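PDB 4KQC: periplasmic binding protein/LacI transcriptional regulator from Brachyspira murdochii, which probably binds a sugar or related carbohydrate as the solute-binding component of an ABC transporter. Local coordinates for residues A8-G13 against I66-V71; A109-R114 against T298-Y303; T72-E77 against P98-G103; K12-K17 against I37-P42; I143-L148 against G160-F165. One frame throughout, in Å; residues are numbered along the deposited sequence.

Overall arrangement
From the N terminus, strand 6-10 enters interaction 1, where A8-G13 pairs with I66-V71. The loop that follows it, K12-K17, packs on I37-P42 in interaction 4, so both contacts start from the same piece of chain and interaction 4 closes first, inside the larger loop of interaction 1. Interaction 3 comes next in series, linking T72-E77 to P98-G103 and touching interaction 1 where F75 packs on F68. Interaction 2 then closes a loop of 183 residues between A109-R114 and T298-Y303, joining two connections between the lobes. Nested within it, interaction 5 sets I143-L148 against G160-F165 in the other lobe, on the opposite side of the chain's centre from interactions 1 and 4.

Interaction 1. Residues A8-G13 against I66-V71; sequences AVVSKG and IAFAAV
A8, V9 and V10 lie beside I66, A67 and F68 in two parallel neighbouring strands whose axes are 4.8 Å apart and only 10° from parallel. Backbone hydrogen bonds alternate between them: A67 N gives to A8 O (2.8 Å), V10 N to A67 O (2.9 Å) and A69 N to V10 O. A8, V10, I66 and F68 point to one face of the sheet, which helix 48-60 covers, with Q51 touching both V10 and F68. V10 CG1, anti to the backbone N (chi1 177°), comes 3.8 Å from F68 CD1 and is as near to F68 CE1. V10 O lies at the edge of the F68 ring, near its plane. Beta-branched valine suits an extended strand, and its CG1 methyl lies against the CD1-CE1 bond of F68. V9 and the short side chain of A67 share the other face, which F92 covers. Beyond the strands, K12 runs extended past V71, its CG 3.9 Å from V71 CG1 and its CE 3.5 Å from A70 O, and NZ ends in a hydrogen bond to S94 OG. An alanine here would probably leave S94 OG without its lysine mate and lose the methylene contacts with A69 O and A70 O, with only CB left against V71. S11 OG meanwhile accepts from G13 N, an ST turn just after the strand ends. The arrangement is that of a parallel alpha/beta sheet, as in type I periplasmic binding proteins, whose strand C-terminal ends generally face the ligand cleft.

Interaction 2. Residues A109-R114 against T298-Y303; sequences ASTDNR and TGAKWY
S110 and T111 meet T298 and G299 in a small contact of backbone and bridging water, located where two chain connections run between the lobes. The segment 109-114 leaves strand 105-110 of one sheet for helix 113-133, while 298-303 leaves strand 296-297, the neighbour of 105-110, for strand 301-303 in the other sheet. One direct hydrogen bond joins them, from T298 N to S110 O (2.9 Å, 167° at the hydrogen), and the donor sits 49° above the carbonyl plane. T298 OG1 is held between its own backbone N and carbonyl carbon (chi1 54°), which brings it back over the S110 carbonyl, 3.1 Å from S110 C. The two threonine side chains cross at about a right angle, and a water links their hydroxyls. It donates to T111 OG1 (2.7 Å) and to G299 O (2.6 Å), and is hydrogen-bonded to T298 OG1 as well (2.8 Å). T111 OG1 accepts from this water and, since Q271 OE1 can only accept, donates to Q271. The T111 methyl, CG2, meets G299 O at 3.6 Å and A300 CB at 4.2 Å. Threonine suits both places, since each uses a hydroxyl for the water, and T111 adds a methyl that lies against A300 CB; I276 of helix 273-288 touches both residues. With a single direct bond and a water bridge, the chemistry is consistent with two interlobe connections that are coupled yet could shift slightly, as expected of hinge crossovers in type I binding proteins.

Interaction 3. Residues T72-E77 against P98-G103; sequences TGDFTE and PDQAQG
Q100 reaches across with its side-chain amide and makes two hydrogen bonds to the backbone of 73-75. Its NE2 gives to G73 O (3.0 Å, 175° at the hydrogen), with G73 O lying in the amide plane. Its OE1 takes F75 N at 2.9 Å, the donor standing 45° above the carbonyl plane. The amide is thereby fixed at both ends, and glutamine suits the place because it supplies a donor and an acceptor on one extended chain. Q102 NE2 does similar work further along, bonding T76 O in the carbonyl plane (3.0 Å) and also Q100 O. D74 OD1 accepts from T76 N and, at 2.6 Å, from T76 OG1. Packing follows: T76 CG2 rests on Q100 CG at 3.7 Å, and F75 CB lies 3.7 Å from Q100 OE1. An alanine at Q100 would probably leave G73 O and F75 N without their mates and thin the packing against the T76 methyl to the CB contact alone. The F75 ring packs edge-to-face on F68. The D74-T76 backbone bond is an Asx turn just ahead of helix 76-84, and the glutamine side chains tie it to the loop between strands 89-92 and 105-110.

Interaction 4. Residues K12-K17 against I37-P42; sequences KGFQHK and ISFVGP
F14 and F39 meet at an oblique angle: F14 CZ lies 4.1 Å from F39 CD1 and equally near F39 CE1. F39 CG is placed anti to the backbone N (chi1 -166°), and the end of the side chain comes nearer the loop, where F14 meets it. Long aromatic side chains suit a pair whose backbones are well apart, since their ring ends can still meet. Nearer the backbone, P42 turns its ring to K12, with P42 CG 3.6 Å from K12 O. G13 CA makes a CH...O contact to P42 O at 3.4 Å; a side chain on G13 would run into that oxygen, and one on G41 into G13 N, so glycine suits both positions. No direct hydrogen bond joins the two segments. Instead a water accepts from Q15 N (3.0 Å) and lies 2.7 Å from K12 O and 3.0 Å from P42 O, while a second water accepts from F14 N. Around this, V40 pairs through backbone bonds with V9 and S11, F14 touches R23 of helix 18-33, and P42 packs on I50 and Q51 of helix 48-60.

Interaction 5. Residues I143-L148 against G160-F165; sequences IAVLQL and GFVKRF
F161 offers its ring to V145 from the helix side, while Y210 of strand 208-211 stacks on the same ring. V145 CG2 approaches it at CD1 and CE1 of F161, 3.7 and 3.8 Å away, the two side chains passing alongside one another with their ends running opposite ways. In F161 chi1 of 180° puts CG anti to the backbone N; the side chain points toward the strand. The second ring, F165, meets I143 tip to tip, with F165 CZ 3.8 Å from I143 CD1; this holds for one of two modelled conformers of I143 and is less certain. Strand 143-146 and helix 160-165 run nearly antiparallel, at 154°, with axes 10.4 Å apart: they are the first strand and the helix of a beta-alpha-beta crossover, completed by strand 179-184. Phenylalanine suits the helix because it spans this gap, and beta-branched isoleucine and valine suit the strand, where they give a compact apolar face. V162 adds its CG2 at 4.5 Å from V145 CG2. L181 of strand 179-184 touches I143, V162 and F165, and helix 113-133 approaches through A121 on F161 and M124 on F165.

Interaction 1. Residues A8-G13 against I66-V71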
# COMPACT_ATOMS: atom_id res chain seq x y z
N ALA A 8 23.98 0.25 -0.80
CA ALA A 8 23.17 1.45 -0.90
C ALA A 8 21.72 1.09 -0.85
O ALA A 8 21.26 0.20 -1.59
CB ALA A 8 23.45 2.14 -2.22
N VAL A 9 21.00 1.75 0.05
CA VAL A 9 19.56 1.62 0.13
C VAL A 9 18.89 2.96 -0.18
O VAL A 9 19.08 3.93 0.58
CB VAL A 9 19.08 1.12 1.49
CG1 VAL A 9 17.58 0.97 1.48
CG2 VAL A 9 19.77 -0.21 1.81
N VAL A 10 18.18 3.05 -1.31
CA VAL A 10 17.52 4.27 -1.73
C VAL A 10 16.04 4.09 -1.50
O VAL A 10 15.41 3.26 -2.16
CB VAL A 10 17.89 4.61 -3.18
CG1 VAL A 10 17.12 5.85 -3.62
CG2 VAL A 10 19.40 4.77 -3.32
N SER A 11 15.51 4.82 -0.53
CA SER A 11 14.19 4.62 0.00
C SER A 11 13.25 5.70 -0.52
O SER A 11 13.71 6.65 -1.23
CB SER A 11 14.25 4.77 1.55
OG SER A 11 14.45 6.15 1.89
N LYS A 12 12.00 5.69 -0.11
CA LYS A 12 11.08 6.82 -0.47
C LYS A 12 11.14 8.01 0.49
O LYS A 12 10.38 8.98 0.35
CB LYS A 12 9.65 6.31 -0.58
CG LYS A 12 9.43 5.21 -1.62
CD LYS A 12 7.96 5.00 -1.90
CE LYS A 12 7.73 3.75 -2.74
NZ LYS A 12 6.31 3.65 -3.14
N GLY A 13 12.10 8.02 1.40
CA GLY A 13 12.18 9.05 2.42
C GLY A 13 11.18 8.92 3.53
O GLY A 13 10.47 7.92 3.62
N ILE A 66 22.63 -2.57 -4.55
CA ILE A 66 21.69 -1.48 -4.34
C ILE A 66 20.33 -2.09 -4.10
O ILE A 66 19.92 -2.96 -4.88
CB ILE A 66 21.59 -0.58 -5.58
CG1 ILE A 66 22.95 0.13 -5.79
CG2 ILE A 66 20.50 0.49 -5.49
CD1 ILE A 66 23.08 0.81 -7.15
N ALA A 67 19.65 -1.59 -3.08
CA ALA A 67 18.21 -1.85 -2.89
C ALA A 67 17.49 -0.55 -3.14
O ALA A 67 17.90 0.53 -2.62
CB ALA A 67 17.92 -2.38 -1.49
N PHE A 68 16.38 -0.61 -3.87
CA PHE A 68 15.71 0.57 -4.38
C PHE A 68 14.18 0.49 -4.32
O PHE A 68 13.61 -0.55 -4.75
CB PHE A 68 16.17 0.81 -5.84
CG PHE A 68 15.57 2.11 -6.51
CD1 PHE A 68 15.39 3.29 -5.80
CD2 PHE A 68 15.23 2.12 -7.88
CE1 PHE A 68 14.93 4.45 -6.38
CE2 PHE A 68 14.77 3.31 -8.48
CZ PHE A 68 14.59 4.47 -7.74
N ALA A 69 13.55 1.54 -3.78
CA ALA A 69 12.07 1.70 -3.80
C ALA A 69 11.81 3.01 -4.49
O ALA A 69 12.02 4.04 -3.85
CB ALA A 69 11.52 1.75 -2.40
N ALA A 70 11.32 2.96 -5.72
CA ALA A 70 11.20 4.17 -6.57
C ALA A 70 9.93 4.96 -6.16
O ALA A 70 8.87 4.36 -6.00
CB ALA A 70 11.11 3.80 -8.02
N VAL A 71 10.06 6.27 -6.01
CA VAL A 71 8.89 7.14 -5.98
C VAL A 71 8.39 7.23 -7.44
O VAL A 71 9.00 6.66 -8.37
CB VAL A 71 9.19 8.51 -5.35
CG1 VAL A 71 9.59 8.37 -3.87
CG2 VAL A 71 10.16 9.33 -6.18

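Interaction 2. Residues A109-R114 against T298-Y303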
# COMPACT_ATOMS: atom_id res chain seq x y z
N ALA A 109 11.72 -7.50 -2.38
CA ALA A 109 11.01 -7.80 -1.12
C ALA A 109 9.83 -6.83 -0.94
O ALA A 109 10.04 -5.63 -0.82
CB ALA A 109 11.94 -7.70 0.04
N SER A 110 8.60 -7.34 -0.87
CA SER A 110 7.44 -6.48 -0.81
C SER A 110 6.22 -7.17 -0.35
O SER A 110 6.17 -8.39 -0.37
CB SER A 110 7.11 -5.94 -2.20
OG SER A 110 6.73 -6.94 -3.09
N THR A 111 5.22 -6.37 0.01
CA THR A 111 3.88 -6.86 0.23
C THR A 111 3.37 -7.35 -1.13
O THR A 111 3.62 -6.72 -2.17
CB THR A 111 3.05 -5.69 0.71
OG1 THR A 111 3.65 -5.17 1.92
CG2 THR A 111 1.57 -6.13 0.89
N ASP A 112 2.59 -8.41 -1.16
CA ASP A 112 1.81 -8.74 -2.36
C ASP A 112 0.48 -7.91 -2.35
O ASP A 112 -0.46 -8.19 -1.59
CB ASP A 112 1.56 -10.25 -2.36
CG ASP A 112 0.70 -10.75 -3.51
OD1 ASP A 112 -0.06 -9.99 -4.09
OD2 ASP A 112 0.73 -11.98 -3.73
N ASN A 113 0.47 -6.83 -3.09
CA ASN A 113 -0.68 -5.92 -3.13
C ASN A 113 -2.01 -6.60 -3.41
O ASN A 113 -3.00 -6.30 -2.76
CB ASN A 113 -0.45 -4.81 -4.14
CG ASN A 113 0.48 -3.76 -3.60
OD1 ASN A 113 0.39 -3.34 -2.42
ND2 ASN A 113 1.36 -3.30 -4.46
N ARG A 114 -2.03 -7.48 -4.40
CA ARG A 114 -3.26 -8.12 -4.79
C ARG A 114 -3.83 -9.01 -3.67
O ARG A 114 -5.02 -8.94 -3.34
CB ARG A 114 -3.12 -8.93 -6.08
CG ARG A 114 -2.99 -8.02 -7.29
CD ARG A 114 -2.49 -8.80 -8.50
NE ARG A 114 -2.53 -7.94 -9.70
CZ ARG A 114 -1.64 -6.98 -9.98
NH1 ARG A 114 -0.56 -6.75 -9.23
NH2 ARG A 114 -1.82 -6.25 -11.07
N THR A 298 6.42 -10.28 1.86
CA THR A 298 6.40 -9.97 3.27
C THR A 298 4.97 -9.94 3.87
O THR A 298 4.80 -9.76 5.08
CB THR A 298 7.18 -8.67 3.55
OG1 THR A 298 6.69 -7.63 2.72
CG2 THR A 298 8.70 -8.86 3.24
N GLY A 299 3.95 -10.06 3.03
CA GLY A 299 2.59 -10.24 3.51
C GLY A 299 1.86 -9.06 4.06
O GLY A 299 2.36 -7.94 3.94
N ALA A 300 0.66 -9.27 4.57
CA ALA A 300 -0.16 -8.22 5.08
C ALA A 300 -1.12 -8.82 6.08
O ALA A 300 -1.34 -10.02 6.04
CB ALA A 300 -0.89 -7.53 3.94
N LYS A 301 -1.60 -8.00 7.02
CA LYS A 301 -2.45 -8.48 8.10
C LYS A 301 -3.62 -7.51 8.29
O LYS A 301 -3.44 -6.27 8.17
CB LYS A 301 -1.71 -8.55 9.42
CG LYS A 301 -0.69 -9.67 9.57
CD LYS A 301 -0.23 -9.68 11.02
CE LYS A 301 0.72 -10.81 11.36
NZ LYS A 301 0.20 -12.09 10.84
N TRP A 302 -4.80 -8.10 8.53
CA TRP A 302 -5.97 -7.30 8.87
C TRP A 302 -5.82 -6.78 10.28
O TRP A 302 -5.44 -7.53 11.20
CB TRP A 302 -7.22 -8.20 8.80
CG TRP A 302 -8.48 -7.55 9.21
CD1 TRP A 302 -9.15 -7.69 10.38
CD2 TRP A 302 -9.25 -6.61 8.41
NE1 TRP A 302 -10.31 -6.94 10.35
CE2 TRP A 302 -10.38 -6.24 9.18
CE3 TRP A 302 -9.08 -6.05 7.14
CZ2 TRP A 302 -11.37 -5.38 8.69
CZ3 TRP A 302 -10.04 -5.18 6.69
CH2 TRP A 302 -11.16 -4.85 7.46
N TYR A 303 -6.23 -5.55 10.48
CA TYR A 303 -6.32 -4.94 11.82
C TYR A 303 -7.62 -4.15 11.94
O TYR A 303 -8.17 -3.61 10.93
CB TYR A 303 -5.09 -4.18 12.18
CG TYR A 303 -4.96 -2.82 11.54
CD1 TYR A 303 -4.44 -2.70 10.27
CD2 TYR A 303 -5.31 -1.68 12.24
CE1 TYR A 303 -4.28 -1.49 9.72
CE2 TYR A 303 -5.16 -0.42 11.66
CZ TYR A 303 -4.67 -0.36 10.40
OH TYR A 303 -4.55 0.89 9.86
O HOH W 1 4.55 -6.48 4.06

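Interaction 3. Residues T72-E77 against P98-G103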
# COMPACT_ATOMS: atom_id res chain seq x y z
N THR A 72 7.31 7.95 -7.70
CA THR A 72 6.83 8.18 -9.05
C THR A 72 7.88 8.91 -9.88
O THR A 72 8.41 9.87 -9.41
CB THR A 72 5.55 9.07 -8.99
OG1 THR A 72 4.53 8.33 -8.32
CG2 THR A 72 5.04 9.40 -10.30
N GLY A 73 8.20 8.39 -11.07
CA GLY A 73 9.19 9.05 -11.92
C GLY A 73 9.90 8.05 -12.78
O GLY A 73 9.60 6.85 -12.70
N ASP A 74 10.82 8.54 -13.58
CA ASP A 74 11.50 7.73 -14.56
C ASP A 74 12.95 7.53 -14.14
O ASP A 74 13.81 8.44 -14.24
CB ASP A 74 11.44 8.44 -15.89
CG ASP A 74 12.05 7.64 -17.08
OD1 ASP A 74 12.97 6.80 -16.88
OD2 ASP A 74 11.60 7.91 -18.26
N PHE A 75 13.27 6.32 -13.75
CA PHE A 75 14.61 5.95 -13.34
C PHE A 75 15.37 5.04 -14.34
O PHE A 75 16.32 4.37 -13.97
CB PHE A 75 14.54 5.28 -11.95
CG PHE A 75 13.92 6.15 -10.92
CD1 PHE A 75 12.54 6.16 -10.72
CD2 PHE A 75 14.68 7.14 -10.25
CE1 PHE A 75 11.94 7.05 -9.86
CE2 PHE A 75 14.07 8.01 -9.38
CZ PHE A 75 12.69 7.99 -9.19
N THR A 76 14.95 5.01 -15.57
CA THR A 76 15.52 4.14 -16.54
C THR A 76 17.00 4.40 -16.84
O THR A 76 17.73 3.46 -17.06
CB THR A 76 14.72 4.14 -17.88
OG1 THR A 76 14.61 5.46 -18.41
CG2 THR A 76 13.33 3.65 -17.70
N GLU A 77 17.42 5.66 -16.83
CA GLU A 77 18.82 5.98 -17.05
C GLU A 77 19.67 5.41 -15.94
O GLU A 77 20.73 4.84 -16.19
CB GLU A 77 19.05 7.50 -17.21
CG GLU A 77 18.34 8.08 -18.43
CD GLU A 77 18.80 9.48 -18.82
OE1 GLU A 77 19.66 10.04 -18.11
OE2 GLU A 77 18.32 10.04 -19.85
N PRO A 98 7.87 -2.34 -13.49
CA PRO A 98 8.34 -3.39 -14.35
C PRO A 98 8.84 -2.94 -15.71
O PRO A 98 9.81 -3.47 -16.25
CB PRO A 98 7.09 -4.30 -14.50
CG PRO A 98 6.39 -4.10 -13.21
CD PRO A 98 6.57 -2.66 -12.86
N ASP A 99 8.17 -1.95 -16.29
CA ASP A 99 8.60 -1.42 -17.57
C ASP A 99 9.85 -0.56 -17.52
O ASP A 99 10.30 -0.07 -18.58
CB ASP A 99 7.40 -0.71 -18.32
CG ASP A 99 6.99 0.65 -17.72
OD1 ASP A 99 7.69 1.22 -16.86
OD2 ASP A 99 5.93 1.15 -18.14
N GLN A 100 10.42 -0.38 -16.35
CA GLN A 100 11.70 0.33 -16.19
C GLN A 100 12.84 -0.62 -15.85
O GLN A 100 13.99 -0.19 -15.80
CB GLN A 100 11.63 1.40 -15.11
CG GLN A 100 10.64 2.50 -15.45
CD GLN A 100 10.69 3.71 -14.53
OE1 GLN A 100 11.62 3.89 -13.75
NE2 GLN A 100 9.62 4.49 -14.56
N ALA A 101 12.53 -1.86 -15.46
CA ALA A 101 13.54 -2.68 -14.84
C ALA A 101 14.65 -3.18 -15.77
O ALA A 101 15.75 -3.54 -15.31
CB ALA A 101 12.86 -3.90 -14.17
N GLN A 102 14.38 -3.28 -17.07
CA GLN A 102 15.40 -3.63 -18.05
C GLN A 102 16.18 -4.93 -17.75
O GLN A 102 17.37 -5.04 -18.07
CB GLN A 102 16.36 -2.42 -18.21
CG GLN A 102 15.72 -1.16 -18.77
CD GLN A 102 16.59 0.09 -18.59
OE1 GLN A 102 17.56 0.32 -19.30
NE2 GLN A 102 16.27 0.89 -17.60
N GLY A 103 15.51 -5.91 -17.14
CA GLY A 103 16.18 -7.16 -16.84
C GLY A 103 17.18 -7.09 -15.74
O GLY A 103 17.97 -8.01 -15.64

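Interaction 4. Residues K12-K17 against I37-P42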
# COMPACT_ATOMS: atom_id res chain seq x y z
N LYS A 12 12.00 5.69 -0.11
CA LYS A 12 11.08 6.82 -0.47
C LYS A 12 11.14 8.01 0.49
O LYS A 12 10.38 8.98 0.35
CB LYS A 12 9.65 6.31 -0.58
CG LYS A 12 9.43 5.21 -1.62
CD LYS A 12 7.96 5.00 -1.90
CE LYS A 12 7.73 3.75 -2.74
NZ LYS A 12 6.31 3.65 -3.14
N GLY A 13 12.10 8.02 1.40
CA GLY A 13 12.18 9.05 2.42
C GLY A 13 11.18 8.92 3.53
O GLY A 13 10.47 7.92 3.62
N PHE A 14 11.15 9.93 4.40
CA PHE A 14 10.41 9.86 5.65
C PHE A 14 9.15 10.70 5.67
O PHE A 14 8.63 10.94 6.76
CB PHE A 14 11.29 10.20 6.84
CG PHE A 14 12.48 9.32 6.98
CD1 PHE A 14 12.32 7.97 7.17
CD2 PHE A 14 13.78 9.82 6.99
CE1 PHE A 14 13.38 7.12 7.33
CE2 PHE A 14 14.86 8.94 7.13
CZ PHE A 14 14.64 7.57 7.28
N GLN A 15 8.61 11.11 4.51
CA GLN A 15 7.28 11.70 4.51
C GLN A 15 6.31 10.90 5.39
O GLN A 15 5.52 11.48 6.17
CB GLN A 15 6.73 11.79 3.11
CG GLN A 15 5.44 12.58 3.05
CD GLN A 15 4.85 12.65 1.67
OE1 GLN A 15 5.48 12.36 0.67
NE2 GLN A 15 3.58 12.99 1.62
N HIS A 16 6.34 9.58 5.25
CA HIS A 16 5.46 8.67 5.97
C HIS A 16 6.32 7.88 6.93
O HIS A 16 7.35 7.35 6.51
CB HIS A 16 4.72 7.74 5.02
CG HIS A 16 3.96 8.49 3.96
ND1 HIS A 16 2.88 9.30 4.26
CD2 HIS A 16 4.16 8.61 2.63
CE1 HIS A 16 2.43 9.86 3.15
NE2 HIS A 16 3.19 9.46 2.15
N LYS A 17 5.93 7.82 8.21
CA LYS A 17 6.77 7.19 9.26
C LYS A 17 6.92 5.66 9.15
O LYS A 17 7.74 5.08 9.84
CB LYS A 17 6.24 7.51 10.64
CG LYS A 17 6.36 8.97 11.10
CD LYS A 17 5.74 9.07 12.50
CE LYS A 17 5.28 10.47 12.89
NZ LYS A 17 6.36 11.16 13.65
N ILE A 37 25.29 0.19 5.48
CA ILE A 37 24.36 0.69 4.50
C ILE A 37 24.21 2.21 4.55
O ILE A 37 24.45 2.85 5.59
CB ILE A 37 22.94 0.07 4.64
CG1 ILE A 37 22.25 0.46 5.95
CG2 ILE A 37 23.00 -1.44 4.37
CD1 ILE A 37 20.79 0.01 6.03
N SER A 38 23.87 2.79 3.41
CA SER A 38 23.28 4.09 3.32
C SER A 38 21.77 3.92 3.31
O SER A 38 21.25 2.85 2.94
CB SER A 38 23.81 4.80 2.04
OG SER A 38 23.20 4.21 0.87
N PHE A 39 21.01 4.85 3.85
CA PHE A 39 19.55 4.73 3.77
C PHE A 39 19.04 6.11 3.41
O PHE A 39 18.95 6.95 4.28
CB PHE A 39 18.92 4.20 5.07
CG PHE A 39 17.47 3.75 4.92
CD1 PHE A 39 16.41 4.66 4.99
CD2 PHE A 39 17.18 2.41 4.75
CE1 PHE A 39 15.10 4.23 4.87
CE2 PHE A 39 15.88 1.96 4.56
CZ PHE A 39 14.82 2.88 4.64
N VAL A 40 18.84 6.36 2.13
CA VAL A 40 18.71 7.70 1.62
C VAL A 40 17.43 7.86 0.82
O VAL A 40 17.14 7.04 -0.08
CB VAL A 40 19.90 8.16 0.72
CG1 VAL A 40 21.15 8.18 1.54
CG2 VAL A 40 20.11 7.32 -0.54
N GLY A 41 16.74 8.98 1.03
CA GLY A 41 15.51 9.21 0.26
C GLY A 41 15.13 10.67 0.21
O GLY A 41 15.70 11.50 0.93
N PRO A 42 14.15 11.00 -0.63
CA PRO A 42 13.70 12.39 -0.83
C PRO A 42 12.94 12.91 0.33
O PRO A 42 12.41 12.14 1.12
CB PRO A 42 12.85 12.28 -2.08
CG PRO A 42 12.27 10.93 -2.01
CD PRO A 42 13.40 10.10 -1.53
O HOH W 2 9.65 11.19 1.71
O HOH W 3 11.89 12.87 4.50

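Interaction 5. Residues I143-L148 against G160-F165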
# COMPACT_ATOMS: atom_id res chain seq x y z
N ILE A 143 -20.48 -0.77 -4.44
CA ILE A 143 -19.28 -0.70 -3.62
C ILE A 143 -18.22 0.12 -4.39
O ILE A 143 -17.88 -0.19 -5.54
CB ILE A 143 -18.73 -2.08 -3.29
CG1 ILE A 143 -19.78 -2.90 -2.48
CG2 ILE A 143 -17.43 -1.95 -2.52
CD1 ILE A 143 -20.63 -3.87 -3.29
N ALA A 144 -17.74 1.19 -3.78
CA ALA A 144 -16.76 2.06 -4.41
C ALA A 144 -15.37 1.62 -4.06
O ALA A 144 -15.08 1.25 -2.89
CB ALA A 144 -16.98 3.46 -3.92
N VAL A 145 -14.49 1.63 -5.05
CA VAL A 145 -13.08 1.32 -4.84
C VAL A 145 -12.30 2.61 -5.17
O VAL A 145 -12.27 2.99 -6.32
CB VAL A 145 -12.66 0.17 -5.76
CG1 VAL A 145 -11.12 -0.03 -5.78
CG2 VAL A 145 -13.43 -1.11 -5.41
N LEU A 146 -11.65 3.24 -4.20
CA LEU A 146 -10.86 4.43 -4.46
C LEU A 146 -9.46 3.92 -4.71
O LEU A 146 -8.75 3.51 -3.76
CB LEU A 146 -10.91 5.40 -3.28
CG LEU A 146 -12.12 6.34 -3.27
CD1 LEU A 146 -11.89 7.51 -4.21
CD2 LEU A 146 -13.43 5.65 -3.59
N GLN A 147 -9.11 3.90 -5.98
CA GLN A 147 -7.83 3.41 -6.45
C GLN A 147 -6.84 4.54 -6.50
O GLN A 147 -7.15 5.55 -7.09
CB GLN A 147 -8.05 2.84 -7.86
CG GLN A 147 -6.76 2.55 -8.61
CD GLN A 147 -6.98 1.91 -9.97
OE1 GLN A 147 -8.04 1.36 -10.23
NE2 GLN A 147 -5.99 1.98 -10.83
N LEU A 148 -5.69 4.40 -5.81
CA LEU A 148 -4.84 5.61 -5.55
C LEU A 148 -4.26 6.25 -6.80
O LEU A 148 -4.08 7.48 -6.84
CB LEU A 148 -3.74 5.29 -4.51
CG LEU A 148 -2.78 4.18 -4.96
CD1 LEU A 148 -1.40 4.75 -5.13
CD2 LEU A 148 -2.73 2.96 -4.09
N GLY A 160 -6.76 -6.52 -7.02
CA GLY A 160 -6.80 -7.60 -6.00
C GLY A 160 -8.15 -7.69 -5.30
O GLY A 160 -8.68 -8.79 -5.04
N PHE A 161 -8.69 -6.53 -4.92
CA PHE A 161 -9.98 -6.39 -4.31
C PHE A 161 -11.08 -6.79 -5.32
O PHE A 161 -11.97 -7.56 -5.04
CB PHE A 161 -10.17 -4.93 -3.80
CG PHE A 161 -11.52 -4.71 -3.15
CD1 PHE A 161 -12.61 -4.40 -3.92
CD2 PHE A 161 -11.69 -4.83 -1.78
CE1 PHE A 161 -13.86 -4.26 -3.38
CE2 PHE A 161 -12.93 -4.62 -1.22
CZ PHE A 161 -14.01 -4.39 -1.99
N VAL A 162 -11.06 -6.18 -6.51
CA VAL A 162 -12.10 -6.43 -7.49
C VAL A 162 -12.21 -7.93 -7.80
O VAL A 162 -13.32 -8.47 -7.86
CB VAL A 162 -11.85 -5.56 -8.76
CG1 VAL A 162 -12.77 -5.94 -9.89
CG2 VAL A 162 -12.08 -4.13 -8.39
N LYS A 163 -11.06 -8.56 -8.08
CA LYS A 163 -11.01 -9.99 -8.48
C LYS A 163 -11.61 -10.83 -7.36
O LYS A 163 -12.50 -11.65 -7.59
CB LYS A 163 -9.56 -10.46 -8.80
CG LYS A 163 -9.41 -11.89 -9.32
CD LYS A 163 -9.44 -11.98 -10.86
CE LYS A 163 -9.42 -13.42 -11.40
NZ LYS A 163 -8.11 -14.12 -11.26
N ARG A 164 -11.16 -10.61 -6.13
CA ARG A 164 -11.64 -11.46 -5.04
C ARG A 164 -13.11 -11.19 -4.74
O ARG A 164 -13.90 -12.12 -4.51
CB ARG A 164 -10.79 -11.29 -3.79
CG ARG A 164 -11.22 -12.14 -2.61
CD ARG A 164 -11.08 -13.61 -2.92
NE ARG A 164 -11.28 -14.43 -1.72
CZ ARG A 164 -11.51 -15.74 -1.70
NH1 ARG A 164 -11.50 -16.48 -2.81
NH2 ARG A 164 -11.73 -16.33 -0.53
N PHE A 165 -13.50 -9.94 -4.65
CA PHE A 165 -14.93 -9.59 -4.40
C PHE A 165 -15.89 -10.16 -5.45
O PHE A 165 -16.96 -10.72 -5.12
CB PHE A 165 -15.15 -8.08 -4.29
CG PHE A 165 -16.46 -7.73 -3.66
CD1 PHE A 165 -17.60 -7.62 -4.40
CD2 PHE A 165 -16.53 -7.50 -2.30
CE1 PHE A 165 -18.81 -7.33 -3.80
CE2 PHE A 165 -17.70 -7.17 -1.70
CZ PHE A 165 -18.84 -7.06 -2.45